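Local coordinates for uncharacterized protein (Legionella pneumophila subsp. pneumophila str. Philadelphia 1, PDB 4RXV) that is of unknown function but probably acts as a Legionella effector, this N-terminal part belonging to a family of the papain-like (clan CA) cysteine peptidases, at residues A[29-34]-A[173-179]; A[19-24]-A[42-46]; A[11-17]-A[221-227]. The contacts are given in a common frame with arbitrary orientation. Residues are numbered along the deposited sequence.

Contact 1. Residues A[29-34]-A[173-179]; sequences FPHCLA and WAVGMGH
Residues 29-34 form a loop with one 3-10 turn at 30-32, closed by Cys32 N to Phe29 O (2.9 Å), and then run extended through Leu33 and Ala34. Segment 173-179 is the last turn of a helix and its exit. CA atoms lie 4.9 Å apart for Leu33 and Met177 and 4.8 Å for Ala34 and Gly178. Ala34 N donates a hydrogen bond to Met177 O, 2.8 Å, which Leu33 CA also approaches at 3.5 Å in a CA-H...O contact. The helix ends in a Schellman motif, with His179 N to Ala174 O and Gly178 N to Val175 O both at 3.0 Å; Gly178 is C-prime, at phi 96°, where a side chain would clash with the preceding carbonyl. Within the peptidase-family domain, this C-terminus of helix 172-176 leaves Met177 O to accept from the loop between strand 22-23 and helix 37-50. His179 (chi1 m) gives NE2 to Cys32 O at 2.9 Å and receives Ala34 CB over its ring face, 3.7 Å from the centroid, a CH-pi contact; its ND1 is hydrogen-bonded to Gln183. Met177, m at all three chi angles, places CE 3.9 Å from Phe29 CB and 4.0 Å from both Cys32 CB and Leu33 CB. Trp173 (chi1 t), NE1 hydrogen-bonded to Asp25, turns its edge to the Phe29 face in a T-shaped pair, its six-membered ring centroid 5.1 Å from that of Phe29, planes at 83°; its CH2 lies 3.6 Å from Cys32 CB.

Contact 2. Residues A[19-24]-A[42-46]; sequences QKFVVA and SGQRY
Arg45 and Tyr46, neighbours on helix 37-50, bury the most surface here, with Val22 of the short strand 22-23 next. The closest CA pair is Val22 and Tyr46, 5.6 Å apart. Arg45 points its CA-to-CB bond toward 19-24 and extends (chi1 and chi2 t) before bending at chi3 (m), so that the guanidinium lies along the carbonyls where a 3-10 turn passes into the strand. NH1 donates to Phe21 O at 2.9 Å, weakly to Gln19 O at 3.1 Å, and within its own helix to Ser42 OG at 3.0 Å, which also hydrogen-bonds Gly176 O; Lys20 O sits over the guanidinium face, 3.3 Å from Arg45 CD. A water accepts from Arg45 NH2 (3.0 Å) and donates to Gln19 O (2.7 Å). Strand 22-23 is the edge of a small mixed sheet, parallel to strand 95-100, with backbone hydrogen bonds from Val22 to Arg98 and Ser100; helix 37-50 packs beside this edge. A second water donates to Phe21 O (3.1 Å) and Ser42 O (2.8 Å) and accepts from Val23 N (2.9 Å). Tyr46 (chi1 t) swings its ring along the strand: CD1 is 4.0 Å from Val22 CG1, which meets the ring edge, and 3.6 Å from Val23 O, while CE1 lies 3.3 Å from Ala24 O. A water 3.0 Å from Tyr46 OH donates to Ala24 O at 2.5 Å. Val22 CG2 rests 4.0 Å from Arg45 CD.

Contact 3. Residues A[11-17]-A[221-227]; sequences ERLKQEQ and LTPYTGT
The C-terminal part of helix 6-14 leads into a type I turn from Lys14 to Gln17, where Gln17 has positive phi (52°), and irregular segment 221-227 runs alongside in the opposite direction, CA atoms 5.1 Å apart for Gln15 and Thr225 and 5.0 Å for Glu16 and Tyr224. Gln15 O accepts from Thr225 OG1 (2.7 Å; chi1 p) and weakly from Thr225 N (3.1 Å); Gln15 NE2 donates to Thr225 O, 2.9 Å. This two-way exchange joins the C-terminal tail of this fragment to the end of its N-terminal helix. Glu16 OE2 receives Tyr224 N (2.9 Å) and forms a salt bridge with Arg12 NH1 (2.8 Å); OE1 is hydrogen-bonded to Asn85. Pro223 CB lies over the guanidinium face, 3.7 Å from Arg12 NH1. Two waters, each 3.0 Å from Arg12 NH2, donate to Thr222 O (3.1 Å from its water) and Leu221 O (2.9 Å from its water). Another water accepts from Thr227 OG1 (2.8 Å) and donates to Glu11 O (2.8 Å) and Glu11 OE1 (2.6 Å).

The three contacts differ in both burial and chemistry. Contacts 1 and 2 are partly buried and share a side of the chain's centre, about 10 Å apart between centres; they interlock, since Ser42 OG meets Gly176 O at 2.8 Å and Val23 packs on helix 172-176. Contact 1 mixes aromatic and sulfur-containing side chains with two direct hydrogen bonds, whereas contact 2 pairs an arginine and waters with a tyrosine packed on Val22. Contact 3 lies at the surface, its centre about 20 Å from that of contact 1, with salt bridges within 11-17 and direct and water-mediated hydrogen bonds across. It joins regions near the two ends of the fragment, with contacts 1 and 2 between them in sequence.

Contact 1. Residues A[29-34]-A[173-179]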
loop_
_atom_site.group_PDB
_atom_site.type_symbol
_atom_site.label_atom_id
_atom_site.label_comp_id
_atom_site.label_asym_id
_atom_site.label_seq_id
_atom_site.Cartn_x
_atom_site.Cartn_y
_atom_site.Cartn_z
ATOM N N PHE A 29 5.093 11.792 11.158
ATOM C CA PHE A 29 3.781 12.177 10.627
ATOM C C PHE A 29 2.661 12.116 11.679
ATOM O O PHE A 29 1.640 11.451 11.487
ATOM C CB PHE A 29 3.421 11.270 9.453
ATOM C CG PHE A 29 4.333 11.386 8.251
ATOM C CD1 PHE A 29 4.056 12.302 7.251
ATOM C CD2 PHE A 29 5.426 10.545 8.106
ATOM C CE1 PHE A 29 4.861 12.391 6.128
ATOM C CE2 PHE A 29 6.232 10.629 6.990
ATOM C CZ PHE A 29 5.949 11.556 5.998
ATOM N N PRO A 30 2.815 12.823 12.807
ATOM C CA PRO A 30 1.762 12.787 13.829
ATOM C C PRO A 30 0.413 13.273 13.280
ATOM O O PRO A 30 -0.653 12.874 13.758
ATOM C CB PRO A 30 2.315 13.726 14.916
ATOM C CG PRO A 30 3.248 14.646 14.198
ATOM C CD PRO A 30 3.894 13.764 13.155
ATOM N N HIS A 31 0.463 14.176 12.315
ATOM C CA HIS A 31 -0.743 14.724 11.696
ATOM C C HIS A 31 -1.489 13.728 10.807
ATOM O O HIS A 31 -2.638 13.992 10.416
ATOM C CB HIS A 31 -0.405 15.973 10.896
ATOM C CG HIS A 31 0.739 15.796 9.952
ATOM N ND1 HIS A 31 2.033 15.577 10.381
ATOM C CD2 HIS A 31 0.787 15.873 8.600
ATOM C CE1 HIS A 31 2.810 15.470 9.315
ATOM N NE2 HIS A 31 2.084 15.671 8.232
ATOM N N CYS A 32 -0.851 12.598 10.507
ATOM C CA CYS A 32 -1.455 11.526 9.736
ATOM C C CYS A 32 -1.882 10.355 10.605
ATOM O O CYS A 32 -2.425 9.376 10.066
ATOM C CB CYS A 32 -0.466 11.032 8.671
ATOM S SG CYS A 32 -0.106 12.240 7.388
ATOM N N LEU A 33 -1.634 10.441 11.912
ATOM C CA LEU A 33 -1.896 9.352 12.830
ATOM C C LEU A 33 -3.311 9.478 13.378
ATOM O O LEU A 33 -3.644 10.477 14.025
ATOM C CB LEU A 33 -0.895 9.437 13.981
ATOM C CG LEU A 33 -0.940 8.341 15.029
ATOM C CD1 LEU A 33 -0.664 6.986 14.448
ATOM C CD2 LEU A 33 0.098 8.650 16.089
ATOM N N ALA A 34 -4.136 8.463 13.162
ATOM C CA ALA A 34 -5.496 8.449 13.667
ATOM C C ALA A 34 -5.510 8.165 15.169
ATOM O O ALA A 34 -4.772 7.326 15.677
ATOM C CB ALA A 34 -6.320 7.417 12.935
ATOM N N TRP A 173 -0.371 2.245 4.320
ATOM C CA TRP A 173 0.236 3.112 5.327
ATOM C C TRP A 173 -0.810 3.824 6.167
ATOM O O TRP A 173 -0.645 3.927 7.386
ATOM C CB TRP A 173 1.204 4.087 4.674
ATOM C CG TRP A 173 2.000 4.947 5.603
ATOM C CD1 TRP A 173 3.158 4.617 6.260
ATOM C CD2 TRP A 173 1.746 6.314 5.915
ATOM N NE1 TRP A 173 3.636 5.709 6.943
ATOM C CE2 TRP A 173 2.785 6.761 6.750
ATOM C CE3 TRP A 173 0.755 7.212 5.544
ATOM C CZ2 TRP A 173 2.855 8.086 7.242
ATOM C CZ3 TRP A 173 0.812 8.529 6.032
ATOM C CH2 TRP A 173 1.863 8.945 6.866
ATOM N N ALA A 174 -1.902 4.279 5.543
ATOM C CA ALA A 174 -2.966 4.915 6.316
ATOM C C ALA A 174 -3.497 3.954 7.384
ATOM O O ALA A 174 -3.864 4.389 8.473
ATOM C CB ALA A 174 -4.099 5.356 5.416
ATOM N N VAL A 175 -3.587 2.658 7.063
ATOM C CA VAL A 175 -4.073 1.649 8.006
ATOM C C VAL A 175 -3.028 1.391 9.105
ATOM O O VAL A 175 -3.365 1.283 10.285
ATOM C CB VAL A 175 -4.457 0.367 7.261
ATOM C CG1 VAL A 175 -4.983 -0.703 8.236
ATOM C CG2 VAL A 175 -5.537 0.682 6.234
ATOM N N GLY A 176 -1.756 1.342 8.727
ATOM C CA GLY A 176 -0.673 1.312 9.702
ATOM C C GLY A 176 -0.708 2.487 10.662
ATOM O O GLY A 176 -0.393 2.362 11.853
ATOM N N MET A 177 -1.147 3.632 10.163
ATOM C CA MET A 177 -1.277 4.893 10.892
ATOM C C MET A 177 -2.640 5.016 11.589
ATOM O O MET A 177 -2.972 6.097 12.082
ATOM C CB MET A 177 -1.042 6.076 9.961
ATOM C CG MET A 177 0.394 6.141 9.420
ATOM S SD MET A 177 1.626 6.510 10.694
ATOM C CE MET A 177 1.340 8.260 10.932
ATOM N N GLY A 178 -3.378 3.918 11.704
ATOM C CA GLY A 178 -4.540 3.866 12.560
ATOM C C GLY A 178 -5.876 4.119 11.895
ATOM O O GLY A 178 -6.892 3.998 12.570
ATOM N N HIS A 179 -5.903 4.430 10.606
ATOM C CA HIS A 179 -7.162 4.670 9.917
ATOM C C HIS A 179 -7.835 3.350 9.559
ATOM O O HIS A 179 -7.169 2.366 9.279
ATOM C CB HIS A 179 -6.934 5.533 8.678
ATOM C CG HIS A 179 -6.409 6.890 9.019
ATOM N ND1 HIS A 179 -7.233 7.963 9.250
ATOM C CD2 HIS A 179 -5.144 7.335 9.217
ATOM C CE1 HIS A 179 -6.502 9.018 9.560
ATOM N NE2 HIS A 179 -5.229 8.658 9.578
HETATM O O HOH W 1 -4.805 11.677 10.212
#

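Contact 2. Residues A[19-24]-A[42-46]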
loop_
_atom_site.group_PDB
_atom_site.type_symbol
_atom_site.label_atom_id
_atom_site.label_comp_id
_atom_site.label_asym_id
_atom_site.label_seq_id
_atom_site.Cartn_x
_atom_site.Cartn_y
_atom_site.Cartn_z
ATOM N N GLN A 19 -2.620 -2.866 9.830
ATOM C CA GLN A 19 -2.553 -2.133 11.076
ATOM C C GLN A 19 -1.521 -2.683 12.053
ATOM O O GLN A 19 -1.163 -2.006 13.014
ATOM C CB GLN A 19 -3.922 -2.052 11.745
ATOM C CG GLN A 19 -4.427 -3.284 12.465
ATOM C CD GLN A 19 -4.953 -4.377 11.585
ATOM O OE1 GLN A 19 -4.871 -4.345 10.355
ATOM N NE2 GLN A 19 -5.498 -5.392 12.232
ATOM N N LYS A 20 -1.055 -3.890 11.821
ATOM C CA LYS A 20 -0.088 -4.539 12.696
ATOM C C LYS A 20 1.351 -4.306 12.292
ATOM O O LYS A 20 2.262 -4.657 13.032
ATOM C CB LYS A 20 -0.383 -6.052 12.802
ATOM C CG LYS A 20 -1.795 -6.394 13.213
ATOM C CD LYS A 20 -2.199 -5.911 14.557
ATOM C CE LYS A 20 -3.641 -6.311 14.838
ATOM N NZ LYS A 20 -4.294 -5.891 16.061
ATOM N N PHE A 21 1.583 -3.682 11.138
ATOM C CA PHE A 21 2.956 -3.401 10.733
ATOM C C PHE A 21 3.627 -2.445 11.710
ATOM O O PHE A 21 2.979 -1.593 12.325
ATOM C CB PHE A 21 2.981 -2.693 9.375
ATOM C CG PHE A 21 3.173 -3.601 8.191
ATOM C CD1 PHE A 21 2.203 -4.501 7.798
ATOM C CD2 PHE A 21 4.353 -3.526 7.445
ATOM C CE1 PHE A 21 2.399 -5.270 6.680
ATOM C CE2 PHE A 21 4.536 -4.309 6.333
ATOM C CZ PHE A 21 3.568 -5.166 5.949
ATOM N N VAL A 22 4.943 -2.545 11.798
ATOM C CA VAL A 22 5.752 -1.455 12.303
ATOM C C VAL A 22 5.823 -0.399 11.201
ATOM O O VAL A 22 6.239 -0.680 10.082
ATOM C CB VAL A 22 7.163 -1.938 12.679
ATOM C CG1 VAL A 22 8.067 -0.749 12.996
ATOM C CG2 VAL A 22 7.110 -2.901 13.844
ATOM N N VAL A 23 5.407 0.812 11.534
ATOM C CA VAL A 23 5.424 1.942 10.619
ATOM C C VAL A 23 6.634 2.786 11.056
ATOM O O VAL A 23 6.582 3.528 12.051
ATOM C CB VAL A 23 4.116 2.747 10.657
ATOM C CG1 VAL A 23 4.183 3.898 9.707
ATOM C CG2 VAL A 23 2.946 1.852 10.303
ATOM N N ALA A 24 7.740 2.654 10.325
ATOM C CA ALA A 24 9.033 3.157 10.799
ATOM C C ALA A 24 9.130 4.676 10.852
ATOM O O ALA A 24 9.987 5.212 11.559
ATOM C CB ALA A 24 10.156 2.572 9.940
ATOM N N SER A 42 0.004 1.277 17.128
ATOM C CA SER A 42 1.103 1.437 16.186
ATOM C C SER A 42 2.212 2.329 16.741
ATOM O O SER A 42 3.383 2.071 16.507
ATOM C CB SER A 42 0.578 1.950 14.847
ATOM O OG SER A 42 -0.079 0.891 14.177
ATOM N N GLY A 43 1.847 3.371 17.474
ATOM C CA GLY A 43 2.838 4.245 18.077
ATOM C C GLY A 43 3.700 3.486 19.078
ATOM O O GLY A 43 4.919 3.610 19.117
ATOM N N GLN A 44 3.054 2.687 19.913
ATOM C CA GLN A 44 3.756 1.899 20.913
ATOM C C GLN A 44 4.614 0.793 20.300
ATOM O O GLN A 44 5.688 0.469 20.819
ATOM C CB GLN A 44 2.737 1.301 21.877
ATOM C CG GLN A 44 2.111 2.352 22.778
ATOM C CD GLN A 44 0.789 1.916 23.377
ATOM O OE1 GLN A 44 0.200 0.920 22.956
ATOM N NE2 GLN A 44 0.310 2.671 24.361
ATOM N N ARG A 45 4.119 0.198 19.217
ATOM C CA ARG A 45 4.831 -0.860 18.527
ATOM C C ARG A 45 6.126 -0.331 17.958
ATOM O O ARG A 45 7.169 -0.987 18.078
ATOM C CB ARG A 45 3.940 -1.462 17.430
ATOM C CG ARG A 45 4.485 -2.749 16.839
ATOM C CD ARG A 45 3.610 -3.286 15.681
ATOM N NE ARG A 45 2.213 -3.369 16.106
ATOM C CZ ARG A 45 1.216 -2.597 15.679
ATOM N NH1 ARG A 45 1.369 -1.710 14.702
ATOM N NH2 ARG A 45 0.038 -2.730 16.245
ATOM N N TYR A 46 6.071 0.852 17.354
ATOM C CA TYR A 46 7.282 1.465 16.831
ATOM C C TYR A 46 8.277 1.767 17.949
ATOM O O TYR A 46 9.481 1.587 17.774
ATOM C CB TYR A 46 6.995 2.739 16.031
ATOM C CG TYR A 46 8.296 3.360 15.618
ATOM C CD1 TYR A 46 9.061 2.790 14.613
ATOM C CD2 TYR A 46 8.788 4.495 16.254
ATOM C CE1 TYR A 46 10.284 3.324 14.250
ATOM C CE2 TYR A 46 10.012 5.029 15.899
ATOM C CZ TYR A 46 10.759 4.443 14.900
ATOM O OH TYR A 46 11.973 4.979 14.529
HETATM O O HOH W 2 -2.240 -1.082 15.297
HETATM O O HOH W 3 4.019 0.774 14.099
HETATM O O HOH W 4 12.513 5.494 11.659
#

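Contact 3. Residues A[11-17]-A[221-227]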
loop_
_atom_site.group_PDB
_atom_site.type_symbol
_atom_site.label_atom_id
_atom_site.label_comp_id
_atom_site.label_asym_id
_atom_site.label_seq_id
_atom_site.Cartn_x
_atom_site.Cartn_y
_atom_site.Cartn_z
ATOM N N GLU A 11 -11.847 -6.831 1.572
ATOM C CA GLU A 11 -11.663 -7.980 2.449
ATOM C C GLU A 11 -10.304 -8.637 2.221
ATOM O O GLU A 11 -9.623 -8.984 3.176
ATOM C CB GLU A 11 -12.793 -8.985 2.276
ATOM C CG GLU A 11 -14.097 -8.535 2.918
ATOM C CD GLU A 11 -13.958 -8.237 4.425
ATOM O OE1 GLU A 11 -13.229 -9.003 5.117
ATOM O OE2 GLU A 11 -14.556 -7.228 4.917
ATOM N N ARG A 12 -9.895 -8.787 0.961
ATOM C CA ARG A 12 -8.593 -9.362 0.646
ATOM C C ARG A 12 -7.471 -8.508 1.275
ATOM O O ARG A 12 -6.495 -9.046 1.793
ATOM C CB ARG A 12 -8.392 -9.460 -0.860
ATOM C CG ARG A 12 -6.982 -9.866 -1.279
ATOM C CD ARG A 12 -6.622 -11.277 -0.815
ATOM N NE ARG A 12 -5.258 -11.651 -1.150
ATOM C CZ ARG A 12 -4.221 -11.473 -0.352
ATOM N NH1 ARG A 12 -4.359 -10.880 0.820
ATOM N NH2 ARG A 12 -3.036 -11.876 -0.747
ATOM N N LEU A 13 -7.591 -7.190 1.201
ATOM C CA LEU A 13 -6.582 -6.305 1.778
ATOM C C LEU A 13 -6.622 -6.348 3.308
ATOM O O LEU A 13 -5.564 -6.263 3.946
ATOM C CB LEU A 13 -6.813 -4.888 1.250
ATOM C CG LEU A 13 -6.548 -4.717 -0.245
ATOM C CD1 LEU A 13 -7.213 -3.467 -0.784
ATOM C CD2 LEU A 13 -5.035 -4.684 -0.542
ATOM N N LYS A 14 -7.804 -6.482 3.898
ATOM C CA LYS A 14 -7.913 -6.626 5.347
ATOM C C LYS A 14 -7.150 -7.865 5.850
ATOM O O LYS A 14 -6.614 -7.866 6.949
ATOM C CB LYS A 14 -9.384 -6.638 5.788
ATOM C CG LYS A 14 -10.019 -5.283 5.751
ATOM C CD LYS A 14 -11.516 -5.302 5.907
ATOM C CE LYS A 14 -11.958 -5.919 7.193
ATOM N NZ LYS A 14 -13.426 -5.786 7.344
ATOM N N GLN A 15 -7.094 -8.926 5.042
ATOM C CA GLN A 15 -6.383 -10.131 5.427
ATOM C C GLN A 15 -4.911 -9.866 5.689
ATOM O O GLN A 15 -4.274 -10.661 6.372
ATOM C CB GLN A 15 -6.540 -11.222 4.376
ATOM C CG GLN A 15 -7.946 -11.764 4.280
ATOM C CD GLN A 15 -8.110 -12.754 3.167
ATOM O OE1 GLN A 15 -8.632 -12.432 2.118
ATOM N NE2 GLN A 15 -7.670 -13.968 3.395
ATOM N N GLU A 16 -4.347 -8.789 5.131
ATOM C CA GLU A 16 -2.945 -8.494 5.317
ATOM C C GLU A 16 -2.628 -7.887 6.675
ATOM O O GLU A 16 -1.466 -7.787 7.036
ATOM C CB GLU A 16 -2.436 -7.584 4.188
ATOM C CG GLU A 16 -2.508 -8.269 2.846
ATOM C CD GLU A 16 -1.747 -9.579 2.848
ATOM O OE1 GLU A 16 -0.512 -9.552 2.993
ATOM O OE2 GLU A 16 -2.378 -10.641 2.722
ATOM N N GLN A 17 -3.654 -7.493 7.410
ATOM C CA GLN A 17 -3.486 -6.930 8.764
ATOM C C GLN A 17 -2.456 -5.790 8.756
ATOM O O GLN A 17 -1.516 -5.752 9.568
ATOM C CB GLN A 17 -3.124 -8.017 9.774
ATOM C CG GLN A 17 -4.241 -9.059 9.909
ATOM C CD GLN A 17 -5.533 -8.464 10.468
ATOM O OE1 GLN A 17 -5.526 -7.950 11.582
ATOM N NE2 GLN A 17 -6.644 -8.612 9.753
ATOM N N LEU A 221 0.732 -15.356 -4.014
ATOM C CA LEU A 221 0.797 -14.943 -2.617
ATOM C C LEU A 221 -0.161 -15.746 -1.742
ATOM O O LEU A 221 -1.262 -16.131 -2.147
ATOM C CB LEU A 221 0.439 -13.468 -2.460
ATOM C CG LEU A 221 1.283 -12.477 -3.249
ATOM C CD1 LEU A 221 0.762 -11.073 -3.123
ATOM C CD2 LEU A 221 2.749 -12.538 -2.820
ATOM N N THR A 222 0.256 -15.989 -0.511
ATOM C CA THR A 222 -0.635 -16.502 0.505
ATOM C C THR A 222 -1.131 -15.307 1.321
ATOM O O THR A 222 -0.326 -14.553 1.850
ATOM C CB THR A 222 0.102 -17.496 1.384
ATOM O OG1 THR A 222 0.600 -18.566 0.563
ATOM C CG2 THR A 222 -0.819 -18.039 2.436
ATOM N N PRO A 223 -2.455 -15.110 1.422
ATOM C CA PRO A 223 -2.929 -14.042 2.312
ATOM C C PRO A 223 -2.332 -14.184 3.703
ATOM O O PRO A 223 -2.173 -15.296 4.188
ATOM C CB PRO A 223 -4.444 -14.242 2.326
ATOM C CG PRO A 223 -4.738 -14.889 0.994
ATOM C CD PRO A 223 -3.579 -15.838 0.800
ATOM N N TYR A 224 -1.996 -13.071 4.336
ATOM C CA TYR A 224 -1.268 -13.147 5.594
ATOM C C TYR A 224 -2.075 -13.845 6.686
ATOM O O TYR A 224 -1.518 -14.531 7.541
ATOM C CB TYR A 224 -0.891 -11.758 6.065
ATOM C CG TYR A 224 0.203 -11.721 7.121
ATOM C CD1 TYR A 224 1.465 -12.221 6.841
ATOM C CD2 TYR A 224 0.003 -11.120 8.367
ATOM C CE1 TYR A 224 2.479 -12.174 7.751
ATOM C CE2 TYR A 224 1.037 -11.058 9.309
ATOM C CZ TYR A 224 2.272 -11.573 8.984
ATOM O OH TYR A 224 3.314 -11.504 9.869
ATOM N N THR A 225 -3.383 -13.638 6.665
ATOM C CA THR A 225 -4.334 -14.331 7.534
ATOM C C THR A 225 -5.549 -14.750 6.713
ATOM O O THR A 225 -5.828 -14.204 5.626
ATOM C CB THR A 225 -4.812 -13.431 8.689
ATOM O OG1 THR A 225 -5.526 -12.298 8.174
ATOM C CG2 THR A 225 -3.662 -12.982 9.564
ATOM N N GLY A 226 -6.295 -15.705 7.240
ATOM C CA GLY A 226 -7.529 -16.108 6.622
ATOM C C GLY A 226 -8.680 -15.397 7.290
ATOM O O GLY A 226 -8.739 -15.315 8.514
ATOM N N THR A 227 -9.625 -14.908 6.494
ATOM C CA THR A 227 -10.758 -14.181 7.039
ATOM C C THR A 227 -11.517 -15.064 8.029
ATOM O O THR A 227 -11.824 -16.222 7.721
ATOM C CB THR A 227 -11.730 -13.801 5.922
ATOM O OG1 THR A 227 -11.014 -13.112 4.889
ATOM C CG2 THR A 227 -12.877 -12.940 6.455
HETATM O O HOH W 5 -11.006 -10.316 5.266
HETATM O O HOH W 6 -0.424 -11.724 0.706
HETATM O O HOH W 7 -3.535 -14.348 -2.361
#